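Local structure of CELL WALL surface anchor family protein (Streptococcus pneumoniae, 2WW8) at residues Val66-Asn72 and Thr98-Ala104; Ser447-Thr452 and Lys511-Gly516; Lys811-Lys816 and Asp838-Gly842; Thr209-Thr214 and Leu668-Lys673; Ala140-Pro146 and Ser688-Tyr692. The protein serves as the adhesin of the pneumococcal pilus and probably helps the bacterium attach to host cells. All blocks are in the same frame, centred on the assembly; numbering follows the deposited sequence.

Contact 1: Val66-Asn72 and Thr98-Ala104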
# COMPACT_ATOMS: atom_id res chain seq x y z
N VAL A 66 13.54 -46.58 29.70
CA VAL A 66 12.39 -46.14 30.50
C VAL A 66 12.77 -45.00 31.45
O VAL A 66 13.64 -45.18 32.32
CB VAL A 66 11.64 -47.34 31.18
CG1 VAL A 66 10.87 -46.93 32.44
CG2 VAL A 66 10.69 -48.04 30.19
N PHE A 67 12.11 -43.85 31.28
CA PHE A 67 12.44 -42.65 32.05
C PHE A 67 11.35 -42.15 32.96
O PHE A 67 10.17 -42.36 32.71
CB PHE A 67 12.88 -41.50 31.12
CG PHE A 67 14.17 -41.77 30.40
CD1 PHE A 67 15.39 -41.44 30.98
CD2 PHE A 67 14.17 -42.41 29.16
CE1 PHE A 67 16.58 -41.71 30.32
CE2 PHE A 67 15.35 -42.69 28.49
CZ PHE A 67 16.56 -42.34 29.08
N GLU A 68 11.77 -41.45 34.01
CA GLU A 68 10.85 -40.85 34.97
C GLU A 68 11.08 -39.37 35.24
O GLU A 68 12.19 -38.94 35.54
CB GLU A 68 10.82 -41.64 36.28
CG GLU A 68 10.29 -43.04 35.98
CD GLU A 68 9.81 -43.82 37.19
OE1 GLU A 68 10.07 -43.40 38.35
OE2 GLU A 68 9.15 -44.86 36.95
N LEU A 69 10.00 -38.61 35.13
CA LEU A 69 10.03 -37.19 35.42
C LEU A 69 9.15 -36.88 36.63
O LEU A 69 7.93 -37.09 36.62
CB LEU A 69 9.59 -36.37 34.20
CG LEU A 69 9.75 -34.85 34.31
CD1 LEU A 69 11.22 -34.42 34.37
CD2 LEU A 69 8.97 -34.17 33.17
N LYS A 70 9.79 -36.38 37.69
CA LYS A 70 9.03 -36.13 38.90
C LYS A 70 9.20 -34.69 39.38
O LYS A 70 10.32 -34.16 39.47
CB LYS A 70 9.22 -37.20 40.00
CG LYS A 70 10.43 -37.06 40.92
CD LYS A 70 10.12 -37.52 42.35
CE LYS A 70 11.40 -37.58 43.19
NZ LYS A 70 11.92 -38.98 43.30
N ASN A 71 8.04 -34.11 39.65
CA ASN A 71 7.96 -32.76 40.16
C ASN A 71 8.50 -32.61 41.58
O ASN A 71 7.95 -33.17 42.52
CB ASN A 71 6.52 -32.28 40.03
CG ASN A 71 6.44 -30.78 40.00
OD1 ASN A 71 6.79 -30.10 40.97
ND2 ASN A 71 6.03 -30.25 38.85
N ASN A 72 9.59 -31.85 41.71
CA ASN A 72 10.26 -31.57 42.98
C ASN A 72 9.55 -30.66 44.00
O ASN A 72 10.15 -30.29 45.01
CB ASN A 72 11.66 -30.99 42.73
CG ASN A 72 12.56 -31.95 41.99
OD1 ASN A 72 12.21 -33.11 41.73
ND2 ASN A 72 13.75 -31.46 41.64
N THR A 98 10.40 -27.30 38.74
CA THR A 98 11.70 -27.99 38.75
C THR A 98 11.49 -29.49 38.82
O THR A 98 10.63 -29.96 39.57
CB THR A 98 12.53 -27.49 39.94
OG1 THR A 98 12.60 -26.06 39.85
CG2 THR A 98 13.96 -28.05 39.92
N TYR A 99 12.25 -30.24 38.03
CA TYR A 99 12.06 -31.68 37.90
C TYR A 99 13.37 -32.45 38.07
O TYR A 99 14.44 -31.94 37.73
CB TYR A 99 11.41 -32.03 36.56
CG TYR A 99 10.04 -31.42 36.34
CD1 TYR A 99 9.87 -30.03 36.20
CD2 TYR A 99 8.91 -32.23 36.28
CE1 TYR A 99 8.61 -29.47 36.02
CE2 TYR A 99 7.64 -31.68 36.10
CZ TYR A 99 7.50 -30.30 35.97
OH TYR A 99 6.24 -29.78 35.80
N THR A 100 13.26 -33.67 38.61
CA THR A 100 14.33 -34.66 38.46
C THR A 100 13.90 -35.71 37.45
O THR A 100 12.78 -36.24 37.51
CB THR A 100 14.83 -35.28 39.80
OG1 THR A 100 15.12 -34.24 40.73
CG2 THR A 100 16.12 -36.10 39.59
N LEU A 101 14.80 -35.93 36.49
CA LEU A 101 14.73 -36.95 35.45
C LEU A 101 15.70 -38.09 35.78
O LEU A 101 16.90 -37.86 36.01
CB LEU A 101 15.13 -36.36 34.09
CG LEU A 101 14.74 -36.86 32.69
CD1 LEU A 101 16.01 -37.10 31.87
CD2 LEU A 101 13.82 -38.08 32.58
N THR A 102 15.16 -39.30 35.79
CA THR A 102 15.92 -40.53 36.09
C THR A 102 15.61 -41.62 35.06
O THR A 102 14.48 -41.76 34.57
CB THR A 102 15.58 -41.12 37.49
OG1 THR A 102 14.16 -41.09 37.68
CG2 THR A 102 16.28 -40.37 38.62
N GLU A 103 16.65 -42.36 34.73
CA GLU A 103 16.49 -43.61 34.00
C GLU A 103 15.98 -44.71 34.96
O GLU A 103 16.65 -45.10 35.92
CB GLU A 103 17.81 -43.97 33.31
CG GLU A 103 17.69 -44.95 32.15
CD GLU A 103 19.02 -45.60 31.83
OE1 GLU A 103 19.86 -45.75 32.77
OE2 GLU A 103 19.23 -45.98 30.65
N ALA A 104 14.76 -45.19 34.74
CA ALA A 104 14.20 -46.24 35.58
C ALA A 104 14.76 -47.60 35.15
O ALA A 104 15.32 -48.33 35.96
CB ALA A 104 12.67 -46.20 35.55
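Two neighbouring strands of the prealbumin-like (CNA_B) beta sandwich near the N-terminus run antiparallel here, 66-71 against 97-105 in the interior of a five-stranded sheet. Two hydrogen-bonded pairs carry most of the backbone pairing. Glu68 N gives to Thr102 O at 2.8 Å and Thr102 N returns to Glu68 O at 3.0 Å; Lys70 N reaches Thr100 O at 3.0 Å and Thr100 N reaches Lys70 O at 3.1 Å. At the ends, Ala104 N donates to Val66 O (2.7 Å) and Asn72 N to Thr98 O (3.0 Å). The backbones of the intervening residues turn outward: Phe67 and Leu69 bond to Gln80 and Val78 of strand 77-81, and Leu101 to Trp117 of strand 116-121.

Phe67, Leu69, Tyr99 and Leu101 share the sheet face that meets the second sheet, where Ile52, Phe91 and Ile94 pack on them. Phe67 CB lies 3.8 Å from Leu101 CD2. The polar ends on this face find partners too: Tyr99 OH bonds to Lys95 O, and Glu103 OE1 takes the amide of Ser113. Glu68, Lys70, Thr100 and Thr102 lie on the other face. Asn71 CG sits over one face of the Tyr99 ring, while Leu69 CD1 presses to 3.2 Å from Tyr99 CB.

Contact 2: Ser447-Thr452 and Lys511-Gly516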
# COMPACT_ATOMS: atom_id res chain seq x y z
N SER A 447 -13.83 39.87 -36.49
CA SER A 447 -13.25 40.97 -35.72
C SER A 447 -14.17 41.24 -34.50
O SER A 447 -15.34 40.95 -34.52
CB SER A 447 -13.27 42.23 -36.59
OG SER A 447 -12.60 43.29 -35.98
N TYR A 448 -13.60 41.84 -33.47
CA TYR A 448 -14.29 42.51 -32.42
C TYR A 448 -15.10 43.69 -32.98
O TYR A 448 -16.13 44.04 -32.41
CB TYR A 448 -13.23 43.06 -31.47
CG TYR A 448 -13.74 43.79 -30.25
CD1 TYR A 448 -14.20 43.06 -29.13
CD2 TYR A 448 -13.72 45.19 -30.21
CE1 TYR A 448 -14.68 43.73 -27.98
CE2 TYR A 448 -14.19 45.88 -29.07
CZ TYR A 448 -14.64 45.13 -27.96
OH TYR A 448 -15.09 45.75 -26.82
N GLN A 449 -14.61 44.32 -34.05
CA GLN A 449 -15.33 45.41 -34.69
C GLN A 449 -16.49 44.89 -35.52
O GLN A 449 -16.50 43.77 -36.05
CB GLN A 449 -14.36 46.26 -35.54
CG GLN A 449 -13.17 46.87 -34.76
CD GLN A 449 -13.60 47.90 -33.69
OE1 GLN A 449 -14.62 48.62 -33.85
NE2 GLN A 449 -12.81 48.01 -32.63
N MET A 450 -17.49 45.74 -35.62
CA MET A 450 -18.52 45.60 -36.62
C MET A 450 -18.23 46.77 -37.61
O MET A 450 -18.33 47.92 -37.24
CB MET A 450 -19.92 45.78 -36.03
CG MET A 450 -20.24 44.76 -34.94
SD MET A 450 -21.78 45.24 -34.14
CE MET A 450 -22.06 43.92 -32.93
N PHE A 451 -17.86 46.46 -38.84
CA PHE A 451 -17.25 47.48 -39.71
C PHE A 451 -18.30 48.50 -40.11
O PHE A 451 -19.45 48.14 -40.36
CB PHE A 451 -16.69 46.79 -40.97
CG PHE A 451 -15.66 45.75 -40.64
CD1 PHE A 451 -14.54 46.08 -39.89
CD2 PHE A 451 -15.83 44.43 -41.03
CE1 PHE A 451 -13.60 45.14 -39.53
CE2 PHE A 451 -14.88 43.46 -40.70
CZ PHE A 451 -13.76 43.80 -39.95
N THR A 452 -17.89 49.76 -40.17
CA THR A 452 -18.75 50.84 -40.62
C THR A 452 -18.52 51.16 -42.10
O THR A 452 -19.24 51.98 -42.68
CB THR A 452 -18.52 52.11 -39.80
OG1 THR A 452 -17.17 52.51 -40.02
CG2 THR A 452 -18.65 51.85 -38.32
N LYS A 511 -25.44 53.67 -33.21
CA LYS A 511 -24.92 52.68 -34.14
C LYS A 511 -24.04 51.77 -33.33
O LYS A 511 -23.19 52.27 -32.59
CB LYS A 511 -24.17 53.33 -35.31
CG LYS A 511 -23.73 52.28 -36.37
CD LYS A 511 -22.89 52.91 -37.51
CE LYS A 511 -23.58 54.00 -38.34
NZ LYS A 511 -22.62 54.47 -39.40
N ILE A 512 -24.27 50.46 -33.43
CA ILE A 512 -23.45 49.48 -32.72
C ILE A 512 -22.27 49.09 -33.60
O ILE A 512 -22.48 48.73 -34.77
CB ILE A 512 -24.26 48.20 -32.38
CG1 ILE A 512 -25.66 48.61 -31.78
CG2 ILE A 512 -23.37 47.18 -31.53
CD1 ILE A 512 -25.67 49.50 -30.47
N THR A 513 -21.06 49.18 -33.06
CA THR A 513 -19.86 49.09 -33.91
C THR A 513 -18.84 48.06 -33.40
O THR A 513 -17.74 47.95 -33.95
CB THR A 513 -19.16 50.49 -34.11
OG1 THR A 513 -18.61 50.97 -32.87
CG2 THR A 513 -20.13 51.55 -34.70
N ASN A 514 -19.17 47.32 -32.34
CA ASN A 514 -18.29 46.22 -31.95
C ASN A 514 -19.10 45.21 -31.14
O ASN A 514 -20.23 45.51 -30.73
CB ASN A 514 -17.09 46.77 -31.13
CG ASN A 514 -17.53 47.43 -29.83
OD1 ASN A 514 -17.92 46.77 -28.87
ND2 ASN A 514 -17.44 48.73 -29.78
N HIS A 515 -18.56 44.01 -30.92
CA HIS A 515 -19.24 42.95 -30.20
C HIS A 515 -19.06 43.09 -28.67
O HIS A 515 -19.77 42.42 -27.94
CB HIS A 515 -18.71 41.58 -30.66
CG HIS A 515 -19.00 41.34 -32.10
ND1 HIS A 515 -20.26 41.11 -32.61
CD2 HIS A 515 -18.18 41.48 -33.17
CE1 HIS A 515 -20.21 41.06 -33.93
NE2 HIS A 515 -18.95 41.29 -34.30
N GLY A 516 -18.19 43.99 -28.21
CA GLY A 516 -17.98 44.17 -26.77
C GLY A 516 -19.14 44.88 -26.13
O GLY A 516 -19.61 44.40 -25.12
O HOH W 1 -16.10 50.13 -32.20
O HOH W 2 -18.04 41.85 -36.96
O HOH W 3 -22.00 52.47 -41.09
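This pair of loops belongs to the integrin-like domain that binds magnesium through Ser234, Ser236 and Asp387; the side chain of Tyr448 lies about 11 Å from that ion. The backbones touch in a single bridge, Gln449 beside Asn514. Met450 N donates to Thr513 O at 2.8 Å, and His515 N donates to Tyr448 O at 2.9 Å. Met450 then fills the gap: its CG stands over the His515 ring, 4.0 Å from the centroid, a CH-pi contact, and its SD is 3.6 Å from Ile512 CG2. The imidazole is held by ND1, bonded to Ser393 OG. Tyr448 OH comes to 3.3 Å from Gly516 CA, so close that a side chain there would collide with the hydroxyl.

Waters bridge the edges. One molecule joins Gln449 OE1, Thr513 OG1 and Asn514 ND2 at 2.7, 2.7 and 3.1 Å, while Gln449 NE2 hydrogen-bonds to Gly546 O; another lies 2.7 Å from Lys511 NZ and 3.2 Å from Thr452 O. Asn514 OD1 accepts weakly from Gly516 N (2.9 Å) and also bonds to Asp517 N. Such an Asn cap at the start of helix 516-526 is a classic helix entry, here in a von Willebrand A-type fold with its MIDAS metal site.

Contact 3: Lys811-Lys816 and Asp838-Gly842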
# COMPACT_ATOMS: atom_id res chain seq x y z
N LYS A 811 39.97 -84.95 48.24
CA LYS A 811 40.04 -85.93 47.17
C LYS A 811 40.50 -85.31 45.84
O LYS A 811 39.93 -84.29 45.44
CB LYS A 811 38.70 -86.61 46.95
CG LYS A 811 38.28 -87.44 48.14
CD LYS A 811 37.21 -88.43 47.75
CE LYS A 811 36.65 -88.93 49.03
NZ LYS A 811 35.38 -89.51 48.59
N PRO A 812 41.52 -85.90 45.17
CA PRO A 812 42.02 -85.29 43.93
C PRO A 812 40.93 -85.08 42.90
O PRO A 812 40.03 -85.92 42.71
CB PRO A 812 43.11 -86.25 43.41
CG PRO A 812 43.49 -87.00 44.61
CD PRO A 812 42.25 -87.15 45.46
N VAL A 813 41.02 -83.90 42.31
CA VAL A 813 40.23 -83.47 41.17
C VAL A 813 41.29 -82.82 40.26
O VAL A 813 41.76 -81.72 40.56
CB VAL A 813 39.20 -82.37 41.54
CG1 VAL A 813 38.38 -82.05 40.28
CG2 VAL A 813 38.25 -82.77 42.68
N GLN A 814 41.66 -83.50 39.18
CA GLN A 814 42.71 -83.06 38.26
C GLN A 814 42.10 -82.67 36.89
O GLN A 814 41.70 -83.55 36.12
CB GLN A 814 43.78 -84.16 38.13
CG GLN A 814 44.65 -84.40 39.42
CD GLN A 814 45.25 -83.10 39.98
OE1 GLN A 814 45.68 -82.23 39.21
NE2 GLN A 814 45.23 -82.93 41.31
N ASN A 815 42.04 -81.37 36.61
CA ASN A 815 41.49 -80.81 35.36
C ASN A 815 40.14 -81.38 34.97
O ASN A 815 40.04 -82.10 33.98
CB ASN A 815 42.46 -80.98 34.18
CG ASN A 815 43.82 -80.43 34.49
OD1 ASN A 815 43.97 -79.24 34.78
ND2 ASN A 815 44.82 -81.30 34.49
N LYS A 816 39.12 -81.11 35.79
CA LYS A 816 37.78 -81.65 35.54
C LYS A 816 36.79 -80.49 35.27
O LYS A 816 36.86 -79.49 35.97
CB LYS A 816 37.30 -82.54 36.71
CG LYS A 816 38.07 -83.85 37.00
CD LYS A 816 38.01 -84.88 35.85
CE LYS A 816 38.99 -86.05 36.10
NZ LYS A 816 39.70 -86.39 34.85
N ASP A 838 30.86 -89.59 39.44
CA ASP A 838 31.88 -90.09 40.39
C ASP A 838 33.08 -89.20 40.72
O ASP A 838 33.92 -89.61 41.54
CB ASP A 838 32.47 -91.43 39.94
CG ASP A 838 31.46 -92.56 40.02
OD1 ASP A 838 30.60 -92.51 40.94
OD2 ASP A 838 31.54 -93.49 39.17
N ILE A 839 33.20 -88.04 40.09
CA ILE A 839 34.22 -87.06 40.49
C ILE A 839 33.77 -86.42 41.79
O ILE A 839 32.57 -86.09 41.93
CB ILE A 839 34.46 -85.96 39.43
CG1 ILE A 839 34.92 -86.57 38.10
CG2 ILE A 839 35.47 -84.92 39.92
CD1 ILE A 839 36.19 -87.41 38.17
N PRO A 840 34.70 -86.23 42.75
CA PRO A 840 34.32 -85.67 44.05
C PRO A 840 34.29 -84.13 44.13
O PRO A 840 34.74 -83.55 45.14
CB PRO A 840 35.36 -86.27 45.00
CG PRO A 840 36.59 -86.41 44.18
CD PRO A 840 36.13 -86.60 42.71
N ALA A 841 33.79 -83.45 43.10
CA ALA A 841 33.53 -82.01 43.17
C ALA A 841 32.03 -81.85 42.94
O ALA A 841 31.41 -82.69 42.27
CB ALA A 841 34.35 -81.21 42.12
N GLY A 842 31.40 -80.79 43.45
CA GLY A 842 30.00 -80.57 43.04
C GLY A 842 29.72 -79.09 42.98
O GLY A 842 30.57 -78.29 43.45
O HOH W 4 37.67 -82.99 46.15
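A water, rather than any direct polar bond, links the backbones of these two segments: it sits 2.7 Å from Lys811 O and 3.1 Å from Pro840 O and can bridge the carbonyls, though other acceptors compete for its protons. The rest is apolar contact. Pro840 is wedged against the loop, its CG 3.5 Å from Lys811 CB and 4.3 Å from Val813 CG2. Val813 is the buried centre, with CG1 4.1 Å from Ile839 CG2 and CG2 4.2 Å from Ala841 CB. Further round, the aliphatic part of Lys816 lies along Ile839, CE to CD1 3.7 Å. The charged end of Lys811 turns to a salt bridge with Glu855.

The loop reaches Lys816 through Asn815, whose positive phi of 48° fits the G1 beta bulge that Asn815 and Lys816 form opposite Glu803. Strand 816-824 then begins in one sheet, while 841-846 is an edge strand of the other, so the contact joins the two sheets of the C-terminal prealbumin-like beta sandwich.

Contact 4: Thr209-Thr214 and Leu668-Lys673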
# COMPACT_ATOMS: atom_id res chain seq x y z
N THR A 209 2.50 5.06 7.88
CA THR A 209 2.35 6.20 7.01
C THR A 209 1.13 7.02 7.47
O THR A 209 0.24 6.48 8.14
CB THR A 209 2.19 5.84 5.53
OG1 THR A 209 0.87 5.35 5.26
CG2 THR A 209 3.24 4.86 5.03
N VAL A 210 1.12 8.31 7.11
CA VAL A 210 0.03 9.21 7.41
C VAL A 210 -0.05 10.14 6.20
O VAL A 210 0.96 10.62 5.72
CB VAL A 210 0.28 10.04 8.69
CG1 VAL A 210 -0.87 11.03 8.87
CG2 VAL A 210 0.34 9.11 9.92
N SER A 211 -1.26 10.35 5.70
CA SER A 211 -1.49 11.29 4.61
C SER A 211 -2.64 12.18 5.03
O SER A 211 -3.56 11.74 5.75
CB SER A 211 -1.80 10.54 3.33
OG SER A 211 -3.17 10.20 3.33
N GLY A 212 -2.55 13.46 4.65
CA GLY A 212 -3.53 14.45 5.11
C GLY A 212 -4.63 14.77 4.09
O GLY A 212 -4.80 14.12 3.03
N LYS A 213 -5.36 15.83 4.42
CA LYS A 213 -6.45 16.29 3.59
C LYS A 213 -6.48 17.83 3.64
O LYS A 213 -6.35 18.43 4.72
CB LYS A 213 -7.79 15.70 4.08
CG LYS A 213 -9.00 16.11 3.22
CD LYS A 213 -10.28 15.39 3.62
CE LYS A 213 -10.18 13.85 3.52
NZ LYS A 213 -11.44 13.15 4.01
N THR A 214 -6.67 18.46 2.49
CA THR A 214 -6.89 19.89 2.45
C THR A 214 -8.41 20.16 2.45
O THR A 214 -9.14 19.66 1.59
CB THR A 214 -6.18 20.52 1.19
OG1 THR A 214 -4.77 20.23 1.26
CG2 THR A 214 -6.36 22.05 1.20
N LEU A 668 0.12 18.15 7.20
CA LEU A 668 -0.19 17.46 5.94
C LEU A 668 -1.59 17.77 5.45
O LEU A 668 -2.59 17.71 6.22
CB LEU A 668 -0.08 15.95 6.13
CG LEU A 668 1.29 15.51 6.66
CD1 LEU A 668 1.19 14.14 7.31
CD2 LEU A 668 2.34 15.54 5.53
N GLY A 669 -1.60 18.13 4.16
CA GLY A 669 -2.80 18.28 3.37
C GLY A 669 -2.97 17.15 2.37
O GLY A 669 -2.38 16.08 2.49
N THR A 670 -3.82 17.40 1.40
CA THR A 670 -4.16 16.38 0.40
C THR A 670 -2.89 15.99 -0.36
O THR A 670 -2.12 16.87 -0.71
CB THR A 670 -5.20 17.03 -0.56
OG1 THR A 670 -6.47 17.09 0.12
CG2 THR A 670 -5.34 16.24 -1.86
N ASP A 671 -2.65 14.71 -0.61
CA ASP A 671 -1.48 14.22 -1.35
C ASP A 671 -0.15 14.48 -0.63
O ASP A 671 0.87 14.44 -1.30
CB ASP A 671 -1.42 14.70 -2.81
CG ASP A 671 -2.58 14.12 -3.68
OD1 ASP A 671 -2.94 12.94 -3.50
OD2 ASP A 671 -3.15 14.84 -4.53
N GLU A 672 -0.16 14.73 0.67
CA GLU A 672 1.05 14.91 1.45
C GLU A 672 1.10 13.74 2.38
O GLU A 672 0.19 13.53 3.20
CB GLU A 672 1.03 16.25 2.24
CG GLU A 672 0.98 17.41 1.22
CD GLU A 672 1.08 18.82 1.79
OE1 GLU A 672 0.60 19.12 2.92
OE2 GLU A 672 1.64 19.66 1.03
N LYS A 673 2.20 12.99 2.30
CA LYS A 673 2.26 11.74 3.02
C LYS A 673 3.63 11.52 3.65
O LYS A 673 4.65 11.78 3.02
CB LYS A 673 1.92 10.65 2.07
CG LYS A 673 1.96 9.20 2.67
CD LYS A 673 1.51 8.31 1.47
CE LYS A 673 1.23 6.85 1.85
NZ LYS A 673 1.51 5.86 0.71
O HOH W 5 -4.02 12.51 1.21
O HOH W 6 -8.63 18.28 -0.92
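Lys673 has more of its surface buried than any other residue here, and its extended side chain runs back along strand 203-218: CB is 3.9 Å from Ser211 CB and CE 3.7 Å from Thr209 OG1, a hydroxyl bonded to Ser190. Its CA lies 3.2 Å from Val210 O, a CA-H...O contact within the antiparallel pairing of Ser211 with Lys673. Next comes Gly212, whose N donates to Glu672 O at 3.1 Å; a CB on it would strike Leu668 O.

Residues 669-672 of the partner segment form a type II beta turn, closed by Glu672 N to Gly669 O at 3.2 Å and linking strands 660-668 and 673-682 of the Ig-like region. Asp671 takes the positive phi (65°) of its third position. Glu672 OE1 also accepts from Gly669 N (2.7 Å) and pairs with Lys591.

At the turn's corner Thr670 meets Thr214 reciprocally: Thr214 N gives to Thr670 OG1 at 2.7 Å, and Thr670 N gives to Thr214 OG1 at 3.0 Å. A water 2.7 Å from Thr670 OG1 and 2.9 Å from Thr214 O completes the junction.

Contact 5: Ala140-Pro146 and Ser688-Tyr692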
# COMPACT_ATOMS: atom_id res chain seq x y z
N ALA A 140 7.67 -27.60 15.40
CA ALA A 140 6.71 -27.16 14.40
C ALA A 140 5.81 -26.09 15.01
O ALA A 140 5.50 -26.16 16.20
CB ALA A 140 5.87 -28.32 13.91
N LEU A 141 5.43 -25.11 14.21
CA LEU A 141 4.54 -24.02 14.66
C LEU A 141 3.11 -24.53 14.70
O LEU A 141 2.76 -25.43 13.94
CB LEU A 141 4.64 -22.86 13.69
CG LEU A 141 5.75 -21.83 13.86
CD1 LEU A 141 5.77 -21.04 12.60
CD2 LEU A 141 5.48 -20.91 15.04
N SER A 142 2.27 -24.03 15.61
CA SER A 142 0.87 -24.43 15.61
C SER A 142 0.09 -23.80 14.44
O SER A 142 0.56 -22.84 13.82
CB SER A 142 0.23 -24.06 16.95
OG SER A 142 -0.03 -22.65 17.04
N ASP A 143 -1.10 -24.33 14.17
CA ASP A 143 -2.01 -23.80 13.14
C ASP A 143 -3.12 -22.88 13.66
O ASP A 143 -4.14 -22.69 12.98
CB ASP A 143 -2.62 -24.95 12.31
CG ASP A 143 -3.59 -25.81 13.11
OD1 ASP A 143 -3.75 -25.60 14.34
OD2 ASP A 143 -4.20 -26.72 12.49
N GLN A 144 -2.90 -22.29 14.84
CA GLN A 144 -3.79 -21.31 15.45
C GLN A 144 -3.46 -19.84 15.14
O GLN A 144 -2.37 -19.37 15.43
CB GLN A 144 -3.80 -21.49 16.97
CG GLN A 144 -4.26 -22.88 17.38
CD GLN A 144 -5.72 -23.12 17.04
OE1 GLN A 144 -6.06 -23.99 16.24
NE2 GLN A 144 -6.61 -22.33 17.66
N TYR A 145 -4.41 -19.12 14.57
CA TYR A 145 -4.21 -17.72 14.18
C TYR A 145 -5.40 -16.90 14.65
O TYR A 145 -6.53 -17.33 14.45
CB TYR A 145 -4.13 -17.58 12.65
CG TYR A 145 -2.97 -18.36 12.10
CD1 TYR A 145 -1.70 -17.79 12.01
CD2 TYR A 145 -3.13 -19.69 11.70
CE1 TYR A 145 -0.61 -18.52 11.54
CE2 TYR A 145 -2.06 -20.42 11.22
CZ TYR A 145 -0.81 -19.83 11.13
OH TYR A 145 0.26 -20.56 10.66
N PRO A 146 -5.15 -15.73 15.26
CA PRO A 146 -6.32 -14.85 15.40
C PRO A 146 -6.68 -14.26 14.03
O PRO A 146 -5.81 -14.08 13.18
CB PRO A 146 -5.82 -13.74 16.32
CG PRO A 146 -4.35 -13.63 15.98
CD PRO A 146 -3.92 -15.11 15.78
N SER A 688 6.01 -19.81 23.45
CA SER A 688 5.93 -20.55 22.20
C SER A 688 4.55 -20.48 21.54
O SER A 688 3.56 -20.69 22.22
CB SER A 688 6.35 -22.01 22.48
OG SER A 688 6.93 -22.60 21.33
N ASN A 689 4.49 -20.17 20.24
CA ASN A 689 3.28 -20.29 19.40
C ASN A 689 2.31 -19.10 19.47
O ASN A 689 1.39 -18.95 18.65
CB ASN A 689 2.57 -21.63 19.69
CG ASN A 689 3.14 -22.77 18.86
OD1 ASN A 689 3.53 -22.59 17.71
ND2 ASN A 689 3.17 -23.97 19.44
N LYS A 690 2.54 -18.29 20.50
CA LYS A 690 1.71 -17.14 20.86
C LYS A 690 2.00 -15.89 20.02
O LYS A 690 3.16 -15.49 19.78
CB LYS A 690 1.91 -16.84 22.35
CG LYS A 690 1.05 -15.71 22.89
CD LYS A 690 1.23 -15.50 24.41
CE LYS A 690 0.59 -14.20 24.94
NZ LYS A 690 -0.83 -14.18 24.51
N PHE A 691 0.93 -15.26 19.54
CA PHE A 691 1.07 -14.07 18.71
C PHE A 691 1.15 -12.83 19.58
O PHE A 691 0.31 -12.62 20.45
CB PHE A 691 -0.08 -13.96 17.70
CG PHE A 691 0.17 -14.71 16.44
CD1 PHE A 691 1.10 -14.25 15.52
CD2 PHE A 691 -0.52 -15.89 16.17
CE1 PHE A 691 1.34 -14.95 14.33
CE2 PHE A 691 -0.29 -16.61 14.99
CZ PHE A 691 0.64 -16.16 14.07
N TYR A 692 2.16 -12.01 19.37
CA TYR A 692 2.31 -10.76 20.11
C TYR A 692 2.04 -9.60 19.17
O TYR A 692 2.64 -9.55 18.09
CB TYR A 692 3.75 -10.65 20.67
CG TYR A 692 3.98 -11.60 21.83
CD1 TYR A 692 4.43 -12.89 21.58
CD2 TYR A 692 3.71 -11.23 23.16
CE1 TYR A 692 4.62 -13.79 22.62
CE2 TYR A 692 3.94 -12.15 24.22
CZ TYR A 692 4.38 -13.42 23.93
OH TYR A 692 4.60 -14.39 24.92
O HOH W 7 -1.48 -18.82 18.30
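Phe691 pushes its ring against Pro146 and Tyr145: Phe691 CD2 is 3.5 Å from Pro146 CD, and Phe691 CE2 is 3.5 Å from Tyr145 CD1. The two aromatic rings meet obliquely, with centroids 5.7 Å apart and planes at 43°. The carbonyl of Gln144 approaches the edge of the Phe691 ring, its O 3.5 Å from Phe691 CE2. Tyr145 has its own fixings, its OH bonded to His172 N and its ring in a cation-pi contact with Lys162.

The polar half of the contact lies at Asn689. Its OD1 accepts from Ser142 N at 2.8 Å, a well-aligned hydrogen bond, and also touches Leu141 CD2 at 3.7 Å. The side chain is delivered by a backbone with positive phi (83°). Between the polar and aromatic parts a water donates to Gln144 O at 3.1 Å and to Asn689 O at 2.9 Å, tying the two backbones together. Arg719 does the same from outside, bonding Ser142 O through NH2 and Asn689 O through NH1.

Both segments are loops at the edge of a large antiparallel sheet. Residues 140-146 lead from strand 135-137 of the N-terminal sandwich to strand 148-150, while 688-692 runs into strand 692-693, which pairs with 717-718 and through it with strand 171-184, whose Leu175 packs on Phe691.

The contacts mark stations along an elongated, multidomain chain. Contact 1 closes first, in the N-terminal sandwich. Contact 5 then encloses contact 4, which in turn encloses contact 2, so the magnesium-binding domain is inserted within the loop that contact 4 closes, itself within that of contact 5; contact 3 comes last. In space, contact 2 lies towards one extremity, followed by contacts 4, 5, 1 and 3, with successive centres about 52, 37, 29 and 53 Å apart; contacts 2 and 3 are about 161 Å apart. Contacts 4 and 5 adjoin the same branched antiparallel sheet. The returning strand 724-730 joins the N-terminal sandwich beside 48-55. This layout is consistent with holding the integrin-like domain outward for host recognition.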